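Local coordinates for protein putative DD-carboxypeptidase TP_0574 (PDB 1O75) that binds penicillin and shows zinc-dependent carboxypeptidase activity on synthetic depsipeptides, possibly acting as a D,D-carboxypeptidase that reduces peptidoglycan cross-linking, at residues F248-Y262 against A274-T288. The protein carries 2 engineered substitutions. Sequence-based numbering, arbitrary orientation.
Sequences FIDYVMNFNTVRYDY and ASYGTKHSADSWWKT. With PDX (2,3-di-O-sulfo-alpha-D-glucopyranose), chain C; XE (xenon), chain F.
Thr278 CG2 sits over the centre of the Tyr260 ring, a CH-pi contact 3.5 Å from the centroid; xenon occupies the opposite face, in a pocket completed by Cys296, Gly297 and Phe331. With chi1 at 60°, Thr278 turns its methyl to the ring and its OG1 to Val258 O, donating at 2.7 Å in the carbonyl plane on a lone pair. Tyr260 OH makes a hydrogen bond to Gly297 O, which helps set the ring's outer end beside the xenon. Farther along, the Trp286 indole lies flat against Val252, whose CB stands 3.5 Å from the centroid of the six-membered ring. Two offset edge-to-face pairs build a buried aromatic cluster: Trp286 edge to Phe255 face, planes at 85°, and Phe255 edge to His280 face, at 60°. On the far side of the hairpin strands from Tyr260, Asp261 OD1 takes Ser275 OG at 2.6 Å and Arg259 NE at 2.9 Å, the latter a salt bridge. Tyr260 and Tyr276 are bonded N to O both ways; between Tyr262 and Ala274 the return bond from Ala274 N is weak. This beta hairpin of the E-set-clan domain C puts strand 274-276 outermost, within the chain, in a four-stranded antiparallel sheet, strand 311-319 lying beyond strand 255-262; strand 293-298 packs against Val258 and Tyr260, helix 17-25 against Thr257 and Arg259.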
ATOM      1  N   PHE B 248     -13.158  -6.391   7.901  1.00 27.74           N
ATOM      2  CA  PHE B 248     -13.024  -6.219   6.459  1.00 28.88           C
ATOM      3  C   PHE B 248     -12.919  -7.565   5.779  1.00 28.80           C
ATOM      4  O   PHE B 248     -13.543  -7.808   4.743  1.00 27.06           O
ATOM      5  CB  PHE B 248     -11.793  -5.382   6.114  1.00 29.01           C
ATOM      6  CG  PHE B 248     -11.564  -5.249   4.631  1.00 30.13           C
ATOM      7  CD1 PHE B 248     -12.479  -4.559   3.827  1.00 29.53           C
ATOM      8  CD2 PHE B 248     -10.453  -5.834   4.036  1.00 30.80           C
ATOM      9  CE1 PHE B 248     -12.280  -4.456   2.450  1.00 30.69           C
ATOM     10  CE2 PHE B 248     -10.243  -5.740   2.666  1.00 28.53           C
ATOM     11  CZ  PHE B 248     -11.152  -5.052   1.871  1.00 29.46           C
ATOM     12  N   ILE B 249     -12.137  -8.467   6.361  1.00 26.73           N
ATOM     13  CA  ILE B 249     -12.008  -9.785   5.766  1.00 25.88           C
ATOM     14  C   ILE B 249     -13.357 -10.515   5.708  1.00 26.81           C
ATOM     15  O   ILE B 249     -13.670 -11.175   4.718  1.00 26.40           O
ATOM     16  CB  ILE B 249     -10.951 -10.612   6.541  1.00 26.15           C
ATOM     17  CG1 ILE B 249      -9.571 -10.032   6.242  1.00 27.54           C
ATOM     18  CG2 ILE B 249     -10.999 -12.082   6.133  1.00 28.10           C
ATOM     19  CD1 ILE B 249      -9.219 -10.040   4.770  1.00 29.59           C
ATOM     20  N   ASP B 250     -14.159 -10.407   6.765  1.00 27.90           N
ATOM     21  CA  ASP B 250     -15.461 -11.074   6.763  1.00 29.45           C
ATOM     22  C   ASP B 250     -16.282 -10.530   5.588  1.00 28.17           C
ATOM     23  O   ASP B 250     -17.026 -11.261   4.940  1.00 29.27           O
ATOM     24  CB  ASP B 250     -16.224 -10.817   8.071  1.00 30.79           C
ATOM     25  CG  ASP B 250     -15.704 -11.657   9.238  1.00 39.48           C
ATOM     26  OD1 ASP B 250     -15.065 -12.706   8.997  1.00 42.09           O
ATOM     27  OD2 ASP B 250     -15.953 -11.285  10.406  1.00 42.70           O
ATOM     28  N   TYR B 251     -16.150  -9.243   5.316  1.00 26.42           N
ATOM     29  CA  TYR B 251     -16.897  -8.670   4.203  1.00 27.31           C
ATOM     30  C   TYR B 251     -16.407  -9.200   2.839  1.00 26.57           C
ATOM     31  O   TYR B 251     -17.209  -9.713   2.055  1.00 27.80           O
ATOM     32  CB  TYR B 251     -16.812  -7.146   4.217  1.00 25.35           C
ATOM     33  CG  TYR B 251     -17.652  -6.505   3.109  1.00 27.71           C
ATOM     34  CD1 TYR B 251     -19.042  -6.431   3.224  1.00 27.45           C
ATOM     35  CD2 TYR B 251     -17.055  -5.998   1.946  1.00 27.59           C
ATOM     36  CE1 TYR B 251     -19.833  -5.861   2.212  1.00 26.20           C
ATOM     37  CE2 TYR B 251     -17.837  -5.426   0.911  1.00 26.89           C
ATOM     38  CZ  TYR B 251     -19.223  -5.365   1.057  1.00 28.35           C
ATOM     39  OH  TYR B 251     -20.013  -4.868   0.041  1.00 25.78           O
ATOM     40  N   VAL B 252     -15.112  -9.112   2.543  1.00 26.01           N
ATOM     41  CA  VAL B 252     -14.684  -9.602   1.231  1.00 26.22           C
ATOM     42  C   VAL B 252     -14.908 -11.099   1.107  1.00 27.74           C
ATOM     43  O   VAL B 252     -15.089 -11.605   0.002  1.00 26.70           O
ATOM     44  CB  VAL B 252     -13.187  -9.254   0.898  1.00 28.34           C
ATOM     45  CG1 VAL B 252     -13.024  -7.754   0.742  1.00 24.75           C
ATOM     46  CG2 VAL B 252     -12.233  -9.790   2.009  1.00 28.78           C
ATOM     47  N   MET B 253     -14.936 -11.820   2.230  1.00 27.88           N
ATOM     48  CA  MET B 253     -15.156 -13.273   2.142  1.00 27.97           C
ATOM     49  C   MET B 253     -16.629 -13.575   1.849  1.00 27.46           C
ATOM     50  O   MET B 253     -16.998 -14.718   1.613  1.00 31.09           O
ATOM     51  CB  MET B 253     -14.714 -13.987   3.423  1.00 28.17           C
ATOM     52  CG  MET B 253     -13.183 -14.075   3.577  1.00 28.60           C
ATOM     53  SD  MET B 253     -12.399 -15.019   2.233  1.00 31.28           S
ATOM     54  CE  MET B 253     -10.857 -14.246   2.126  1.00 37.14           C
ATOM     55  N   ASN B 254     -17.462 -12.540   1.881  1.00 25.81           N
ATOM     56  CA  ASN B 254     -18.883 -12.685   1.553  1.00 26.45           C
ATOM     57  C   ASN B 254     -19.260 -11.840   0.327  1.00 28.11           C
ATOM     58  O   ASN B 254     -20.420 -11.826  -0.124  1.00 25.36           O
ATOM     59  CB  ASN B 254     -19.722 -12.298   2.764  1.00 27.65           C
ATOM     60  CG  ASN B 254     -19.785 -13.430   3.773  1.00 30.27           C
ATOM     61  OD1 ASN B 254     -20.365 -14.476   3.493  1.00 32.27           O
ATOM     62  ND2 ASN B 254     -19.150 -13.246   4.917  1.00 32.07           N
ATOM     63  N   PHE B 255     -18.265 -11.139  -0.211  1.00 27.32           N
ATOM     64  CA  PHE B 255     -18.489 -10.294  -1.385  1.00 26.36           C
ATOM     65  C   PHE B 255     -18.784 -11.096  -2.639  1.00 25.92           C
ATOM     66  O   PHE B 255     -18.086 -12.063  -2.966  1.00 23.91           O
ATOM     67  CB  PHE B 255     -17.261  -9.427  -1.661  1.00 25.08           C
ATOM     68  CG  PHE B 255     -17.370  -8.604  -2.918  1.00 25.06           C
ATOM     69  CD1 PHE B 255     -18.043  -7.377  -2.908  1.00 24.54           C
ATOM     70  CD2 PHE B 255     -16.769  -9.039  -4.099  1.00 26.56           C
ATOM     71  CE1 PHE B 255     -18.104  -6.590  -4.062  1.00 25.07           C
ATOM     72  CE2 PHE B 255     -16.824  -8.260  -5.267  1.00 28.13           C
ATOM     73  CZ  PHE B 255     -17.495  -7.024  -5.240  1.00 26.45           C
ATOM     74  N   ASN B 256     -19.793 -10.659  -3.384  1.00 25.91           N
ATOM     75  CA  ASN B 256     -20.129 -11.341  -4.617  1.00 23.84           C
ATOM     76  C   ASN B 256     -19.846 -10.525  -5.884  1.00 23.80           C
ATOM     77  O   ASN B 256     -19.053 -10.931  -6.737  1.00 23.99           O
ATOM     78  CB  ASN B 256     -21.611 -11.717  -4.624  1.00 25.89           C
ATOM     79  CG  ASN B 256     -21.878 -13.073  -4.007  1.00 29.38           C
ATOM     80  OD1 ASN B 256     -21.052 -13.959  -4.103  1.00 29.37           O
ATOM     81  ND2 ASN B 256     -23.056 -13.247  -3.401  1.00 28.96           N
ATOM     82  N   THR B 257     -20.488  -9.362  -6.003  1.00 23.37           N
ATOM     83  CA  THR B 257     -20.342  -8.606  -7.240  1.00 22.02           C
ATOM     84  C   THR B 257     -20.722  -7.131  -7.119  1.00 23.76           C
ATOM     85  O   THR B 257     -21.018  -6.636  -6.013  1.00 22.99           O
ATOM     86  CB  THR B 257     -21.182  -9.342  -8.328  1.00 23.83           C
ATOM     87  OG1 THR B 257     -20.890  -8.820  -9.628  1.00 25.79           O
ATOM     88  CG2 THR B 257     -22.707  -9.228  -8.018  1.00 25.59           C
ATOM     89  N   VAL B 258     -20.686  -6.419  -8.253  1.00 23.40           N
ATOM     90  CA  VAL B 258     -21.022  -5.000  -8.277  1.00 22.67           C
ATOM     91  C   VAL B 258     -21.886  -4.673  -9.486  1.00 23.73           C
ATOM     92  O   VAL B 258     -21.617  -5.137 -10.603  1.00 25.83           O
ATOM     93  CB  VAL B 258     -19.766  -4.087  -8.419  1.00 24.81           C
ATOM     94  CG1 VAL B 258     -20.142  -2.619  -8.088  1.00 21.81           C
ATOM     95  CG2 VAL B 258     -18.666  -4.562  -7.532  1.00 28.07           C
ATOM     96  N   ARG B 259     -22.908  -3.860  -9.267  1.00 24.50           N
ATOM     97  CA  ARG B 259     -23.762  -3.419 -10.358  1.00 22.05           C
ATOM     98  C   ARG B 259     -23.348  -1.996 -10.701  1.00 21.29           C
ATOM     99  O   ARG B 259     -23.103  -1.181  -9.808  1.00 23.87           O
ATOM    100  CB  ARG B 259     -25.224  -3.411  -9.929  1.00 23.90           C
ATOM    101  CG  ARG B 259     -26.180  -2.970 -11.061  1.00 25.03           C
ATOM    102  CD  ARG B 259     -27.583  -2.680 -10.485  1.00 29.00           C
ATOM    103  NE  ARG B 259     -28.524  -2.280 -11.524  1.00 29.80           N
ATOM    104  CZ  ARG B 259     -29.389  -3.111 -12.097  1.00 33.82           C
ATOM    105  NH1 ARG B 259     -29.424  -4.380 -11.727  1.00 34.65           N
ATOM    106  NH2 ARG B 259     -30.220  -2.671 -13.037  1.00 32.99           N
ATOM    107  N   TYR B 260     -23.239  -1.684 -11.984  1.00 22.37           N
ATOM    108  CA  TYR B 260     -22.924  -0.307 -12.378  1.00 22.70           C
ATOM    109  C   TYR B 260     -24.222   0.303 -12.971  1.00 25.10           C
ATOM    110  O   TYR B 260     -24.790  -0.279 -13.897  1.00 24.00           O
ATOM    111  CB  TYR B 260     -21.861  -0.253 -13.498  1.00 23.43           C
ATOM    112  CG  TYR B 260     -20.452  -0.714 -13.114  1.00 26.04           C
ATOM    113  CD1 TYR B 260     -20.101  -0.926 -11.774  1.00 24.31           C
ATOM    114  CD2 TYR B 260     -19.472  -0.912 -14.098  1.00 23.72           C
ATOM    115  CE1 TYR B 260     -18.798  -1.329 -11.415  1.00 24.17           C
ATOM    116  CE2 TYR B 260     -18.159  -1.314 -13.757  1.00 24.73           C
ATOM    117  CZ  TYR B 260     -17.836  -1.517 -12.413  1.00 27.60           C
ATOM    118  OH  TYR B 260     -16.554  -1.899 -12.072  1.00 25.82           O
ATOM    119  N   ASP B 261     -24.682   1.437 -12.444  1.00 24.93           N
ATOM    120  CA  ASP B 261     -25.838   2.133 -13.036  1.00 26.66           C
ATOM    121  C   ASP B 261     -25.223   3.430 -13.593  1.00 27.37           C
ATOM    122  O   ASP B 261     -24.516   4.150 -12.879  1.00 27.91           O
ATOM    123  CB  ASP B 261     -26.921   2.472 -12.009  1.00 26.61           C
ATOM    124  CG  ASP B 261     -27.706   1.265 -11.569  1.00 26.62           C
ATOM    125  OD1 ASP B 261     -27.989   0.384 -12.404  1.00 29.04           O
ATOM    126  OD2 ASP B 261     -28.061   1.203 -10.392  1.00 32.43           O
ATOM    127  N   TYR B 262     -25.507   3.711 -14.861  1.00 26.06           N
ATOM    128  CA  TYR B 262     -24.946   4.863 -15.575  1.00 26.10           C
ATOM    129  C   TYR B 262     -25.991   5.950 -15.839  1.00 27.00           C
ATOM    130  O   TYR B 262     -27.034   5.684 -16.446  1.00 25.58           O
ATOM    131  CB  TYR B 262     -24.374   4.361 -16.902  1.00 25.83           C
ATOM    132  CG  TYR B 262     -23.728   5.402 -17.786  1.00 24.32           C
ATOM    133  CD1 TYR B 262     -22.881   6.364 -17.254  1.00 25.17           C
ATOM    134  CD2 TYR B 262     -23.908   5.372 -19.180  1.00 26.47           C
ATOM    135  CE1 TYR B 262     -22.212   7.275 -18.082  1.00 26.02           C
ATOM    136  CE2 TYR B 262     -23.247   6.276 -20.019  1.00 25.09           C
ATOM    137  CZ  TYR B 262     -22.405   7.221 -19.461  1.00 28.14           C
ATOM    138  OH  TYR B 262     -21.746   8.131 -20.264  1.00 30.09           O
ATOM    139  N   ALA B 274     -28.482   3.375 -18.332  1.00 26.67           N
ATOM    140  CA  ALA B 274     -28.251   1.944 -18.513  1.00 26.11           C
ATOM    141  C   ALA B 274     -27.637   1.320 -17.252  1.00 26.42           C
ATOM    142  O   ALA B 274     -27.121   2.041 -16.395  1.00 24.87           O
ATOM    143  CB  ALA B 274     -27.315   1.724 -19.706  1.00 24.71           C
ATOM    144  N   SER B 275     -27.704  -0.014 -17.164  1.00 26.31           N
ATOM    145  CA  SER B 275     -27.141  -0.783 -16.046  1.00 26.53           C
ATOM    146  C   SER B 275     -26.235  -1.870 -16.630  1.00 27.04           C
ATOM    147  O   SER B 275     -26.542  -2.444 -17.679  1.00 25.88           O
ATOM    148  CB  SER B 275     -28.255  -1.434 -15.227  1.00 28.52           C
ATOM    149  OG  SER B 275     -29.040  -0.438 -14.594  1.00 28.92           O
ATOM    150  N   TYR B 276     -25.117  -2.143 -15.959  1.00 25.62           N
ATOM    151  CA  TYR B 276     -24.191  -3.160 -16.422  1.00 24.17           C
ATOM    152  C   TYR B 276     -23.838  -4.108 -15.276  1.00 25.23           C
ATOM    153  O   TYR B 276     -23.841  -3.721 -14.101  1.00 24.63           O
ATOM    154  CB  TYR B 276     -22.903  -2.506 -16.954  1.00 25.85           C
ATOM    155  CG  TYR B 276     -23.143  -1.333 -17.890  1.00 23.22           C
ATOM    156  CD1 TYR B 276     -23.599  -1.533 -19.195  1.00 23.82           C
ATOM    157  CD2 TYR B 276     -22.929  -0.032 -17.464  1.00 24.53           C
ATOM    158  CE1 TYR B 276     -23.844  -0.429 -20.065  1.00 25.20           C
ATOM    159  CE2 TYR B 276     -23.162   1.080 -18.319  1.00 27.65           C
ATOM    160  CZ  TYR B 276     -23.618   0.867 -19.611  1.00 26.83           C
ATOM    161  OH  TYR B 276     -23.797   1.934 -20.453  1.00 27.56           O
ATOM    162  N   GLY B 277     -23.566  -5.356 -15.631  1.00 26.61           N
ATOM    163  CA  GLY B 277     -23.155  -6.352 -14.652  1.00 26.78           C
ATOM    164  C   GLY B 277     -21.634  -6.350 -14.734  1.00 28.45           C
ATOM    165  O   GLY B 277     -21.074  -5.765 -15.672  1.00 27.63           O
ATOM    166  N   THR B 278     -20.964  -6.989 -13.777  1.00 27.13           N
ATOM    167  CA  THR B 278     -19.507  -7.026 -13.760  1.00 26.81           C
ATOM    168  C   THR B 278     -19.014  -8.427 -13.403  1.00 28.13           C
ATOM    169  O   THR B 278     -19.783  -9.276 -12.936  1.00 27.03           O
ATOM    170  CB  THR B 278     -18.934  -6.080 -12.707  1.00 25.70           C
ATOM    171  OG1 THR B 278     -19.414  -6.479 -11.410  1.00 24.66           O
ATOM    172  CG2 THR B 278     -19.332  -4.603 -13.001  1.00 22.33           C
ATOM    173  N   LYS B 279     -17.723  -8.650 -13.616  1.00 28.30           N
ATOM    174  CA  LYS B 279     -17.105  -9.941 -13.298  1.00 26.62           C
ATOM    175  C   LYS B 279     -15.910  -9.632 -12.407  1.00 25.60           C
ATOM    176  O   LYS B 279     -15.110  -8.752 -12.715  1.00 24.47           O
ATOM    177  CB  LYS B 279     -16.664 -10.634 -14.586  1.00 26.54           C
ATOM    178  CG  LYS B 279     -17.853 -10.974 -15.461  1.00 29.34           C
ATOM    179  CD  LYS B 279     -17.487 -11.894 -16.614  1.00 33.02           C
ATOM    180  CE  LYS B 279     -16.621 -11.199 -17.635  1.00 33.95           C
ATOM    181  NZ  LYS B 279     -16.454 -12.058 -18.866  1.00 39.67           N
ATOM    182  N   HIS B 280     -15.779 -10.349 -11.301  1.00 25.67           N
ATOM    183  CA  HIS B 280     -14.673 -10.052 -10.401  1.00 28.78           C
ATOM    184  C   HIS B 280     -13.330 -10.333 -11.059  1.00 29.09           C
ATOM    185  O   HIS B 280     -13.234 -11.167 -11.947  1.00 33.05           O
ATOM    186  CB  HIS B 280     -14.802 -10.852  -9.106  1.00 26.82           C
ATOM    187  CG  HIS B 280     -13.921 -10.339  -8.019  1.00 29.16           C
ATOM    188  ND1 HIS B 280     -14.015  -9.046  -7.545  1.00 26.80           N
ATOM    189  CD2 HIS B 280     -12.907 -10.923  -7.336  1.00 26.40           C
ATOM    190  CE1 HIS B 280     -13.096  -8.857  -6.615  1.00 32.03           C
ATOM    191  NE2 HIS B 280     -12.409  -9.978  -6.471  1.00 30.19           N
ATOM    192  N   SER B 281     -12.313  -9.601 -10.626  1.00 31.09           N
ATOM    193  CA  SER B 281     -10.955  -9.714 -11.136  1.00 34.36           C
ATOM    194  C   SER B 281     -10.827  -8.918 -12.424  1.00 34.57           C
ATOM    195  O   SER B 281      -9.905  -8.140 -12.583  1.00 38.53           O
ATOM    196  CB  SER B 281     -10.571 -11.170 -11.373  1.00 37.14           C
ATOM    197  OG  SER B 281      -9.204 -11.209 -11.708  1.00 43.84           O
ATOM    198  N   ALA B 282     -11.758  -9.089 -13.346  1.00 31.66           N
ATOM    199  CA  ALA B 282     -11.687  -8.301 -14.568  1.00 30.28           C
ATOM    200  C   ALA B 282     -12.179  -6.865 -14.309  1.00 29.08           C
ATOM    201  O   ALA B 282     -11.570  -5.905 -14.776  1.00 28.57           O
ATOM    202  CB  ALA B 282     -12.541  -8.958 -15.671  1.00 31.55           C
ATOM    203  N   ASP B 283     -13.260  -6.719 -13.537  1.00 26.62           N
ATOM    204  CA  ASP B 283     -13.858  -5.398 -13.292  1.00 26.18           C
ATOM    205  C   ASP B 283     -13.795  -4.887 -11.869  1.00 25.93           C
ATOM    206  O   ASP B 283     -14.052  -3.698 -11.615  1.00 25.61           O
ATOM    207  CB  ASP B 283     -15.334  -5.414 -13.718  1.00 25.25           C
ATOM    208  CG  ASP B 283     -15.525  -5.980 -15.106  1.00 24.70           C
ATOM    209  OD1 ASP B 283     -14.728  -5.636 -16.000  1.00 24.74           O
ATOM    210  OD2 ASP B 283     -16.462  -6.772 -15.307  1.00 25.24           O
ATOM    211  N   SER B 284     -13.494  -5.783 -10.931  1.00 24.54           N
ATOM    212  CA  SER B 284     -13.410  -5.373  -9.534  1.00 26.08           C
ATOM    213  C   SER B 284     -12.315  -6.170  -8.850  1.00 26.92           C
ATOM    214  O   SER B 284     -11.984  -7.273  -9.276  1.00 26.56           O
ATOM    215  CB  SER B 284     -14.736  -5.596  -8.797  1.00 24.11           C
ATOM    216  OG  SER B 284     -15.223  -6.929  -8.917  1.00 26.04           O
ATOM    217  N   TRP B 285     -11.760  -5.608  -7.787  1.00 26.11           N
ATOM    218  CA  TRP B 285     -10.704  -6.316  -7.094  1.00 29.97           C
ATOM    219  C   TRP B 285     -10.524  -5.795  -5.687  1.00 31.18           C
ATOM    220  O   TRP B 285     -10.974  -4.679  -5.341  1.00 29.73           O
ATOM    221  CB  TRP B 285      -9.395  -6.229  -7.896  1.00 33.19           C
ATOM    222  CG  TRP B 285      -8.991  -4.840  -8.249  1.00 38.78           C
ATOM    223  CD1 TRP B 285      -8.154  -4.023  -7.540  1.00 40.58           C
ATOM    224  CD2 TRP B 285      -9.461  -4.062  -9.368  1.00 41.44           C
ATOM    225  NE1 TRP B 285      -8.076  -2.787  -8.142  1.00 43.65           N
ATOM    226  CE2 TRP B 285      -8.868  -2.781  -9.262  1.00 43.74           C
ATOM    227  CE3 TRP B 285     -10.323  -4.322 -10.440  1.00 40.61           C
ATOM    228  CZ2 TRP B 285      -9.117  -1.757 -10.191  1.00 44.98           C
ATOM    229  CZ3 TRP B 285     -10.573  -3.302 -11.365  1.00 43.59           C
ATOM    230  CH2 TRP B 285      -9.972  -2.038 -11.231  1.00 45.82           C
ATOM    231  N   TRP B 286      -9.924  -6.648  -4.857  1.00 27.16           N
ATOM    232  CA  TRP B 286      -9.639  -6.307  -3.474  1.00 28.23           C
ATOM    233  C   TRP B 286      -8.488  -7.205  -3.022  1.00 28.03           C
ATOM    234  O   TRP B 286      -8.208  -8.215  -3.676  1.00 26.10           O
ATOM    235  CB  TRP B 286     -10.876  -6.503  -2.571  1.00 26.95           C
ATOM    236  CG  TRP B 286     -11.630  -7.795  -2.722  1.00 27.20           C
ATOM    237  CD1 TRP B 286     -12.826  -7.973  -3.373  1.00 29.54           C
ATOM    238  CD2 TRP B 286     -11.280  -9.078  -2.179  1.00 29.45           C
ATOM    239  NE1 TRP B 286     -13.235  -9.277  -3.264  1.00 31.11           N
ATOM    240  CE2 TRP B 286     -12.313  -9.982  -2.541  1.00 31.96           C
ATOM    241  CE3 TRP B 286     -10.206  -9.551  -1.420  1.00 32.12           C
ATOM    242  CZ2 TRP B 286     -12.299 -11.332  -2.174  1.00 30.81           C
ATOM    243  CZ3 TRP B 286     -10.188 -10.907  -1.047  1.00 33.81           C
ATOM    244  CH2 TRP B 286     -11.237 -11.778  -1.433  1.00 33.43           C
ATOM    245  N   LYS B 287      -7.818  -6.811  -1.942  1.00 27.50           N
ATOM    246  CA  LYS B 287      -6.704  -7.573  -1.360  1.00 30.10           C
ATOM    247  C   LYS B 287      -7.107  -8.011   0.051  1.00 30.86           C
ATOM    248  O   LYS B 287      -8.132  -7.575   0.580  1.00 30.28           O
ATOM    249  CB  LYS B 287      -5.452  -6.705  -1.235  1.00 31.59           C
ATOM    250  CG  LYS B 287      -5.089  -5.925  -2.472  1.00 40.09           C
ATOM    251  CD  LYS B 287      -4.527  -6.803  -3.559  1.00 44.74           C
ATOM    252  CE  LYS B 287      -4.117  -5.947  -4.759  1.00 51.54           C
ATOM    253  NZ  LYS B 287      -3.950  -6.736  -6.020  1.00 55.30           N
ATOM    254  N   THR B 288      -6.279  -8.840   0.681  1.00 30.78           N
ATOM    255  CA  THR B 288      -6.583  -9.327   2.025  1.00 30.71           C
ATOM    256  C   THR B 288      -5.823  -8.547   3.093  1.00 30.89           C
ATOM    257  O   THR B 288      -5.745  -8.968   4.252  1.00 32.88           O
ATOM    258  CB  THR B 288      -6.212 -10.804   2.148  1.00 35.00           C
ATOM    259  OG1 THR B 288      -4.827 -10.959   1.831  1.00 36.57           O
ATOM    260  CG2 THR B 288      -7.030 -11.628   1.201  1.00 33.28           C
TER
HETATM  261  C1  PDX C   2      -1.201  -1.750   0.614  1.00 55.27           C
HETATM  262  C2  PDX C   2      -1.459  -3.091   1.282  1.00 55.15           C
HETATM  263  C3  PDX C   2      -0.487  -3.304   2.436  1.00 56.56           C
HETATM  264  C4  PDX C   2       0.974  -3.132   2.013  1.00 57.17           C
HETATM  265  C5  PDX C   2       1.142  -1.776   1.358  1.00 56.51           C
HETATM  266  C6  PDX C   2       2.516  -1.522   0.836  1.00 56.56           C
HETATM  267  O2  PDX C   2      -2.827  -3.084   1.743  1.00 54.42           O
HETATM  268  O3  PDX C   2      -0.657  -4.643   2.924  1.00 57.36           O
HETATM  269  O4  PDX C   2       1.881  -3.322   3.130  1.00 56.59           O
HETATM  270  O5  PDX C   2       0.199  -1.618   0.225  1.00 54.60           O
HETATM  271  O6  PDX C   2       2.450  -1.151  -0.561  1.00 57.89           O
HETATM  272  O1S PDX C   2      -4.877  -4.154   1.884  1.00 55.36           O
HETATM  273  O2S PDX C   2      -3.170  -5.266   0.644  1.00 54.94           O
HETATM  274  O3S PDX C   2      -4.181  -3.224  -0.265  1.00 53.42           O
HETATM  275  O1X PDX C   2      -1.059  -6.393   4.353  1.00 60.48           O
HETATM  276  O2X PDX C   2      -2.024  -4.242   4.719  1.00 60.02           O
HETATM  277  O3X PDX C   2       0.310  -4.581   5.151  1.00 58.88           O
HETATM  278  S   PDX C   2      -3.796  -3.992   1.106  1.00 57.18           S
HETATM  279  S'  PDX C   2      -0.905  -4.935   4.375  1.00 60.27           S
HETATM  280 XE    XE F1415     -16.381   1.707 -12.221  0.50 34.76          XE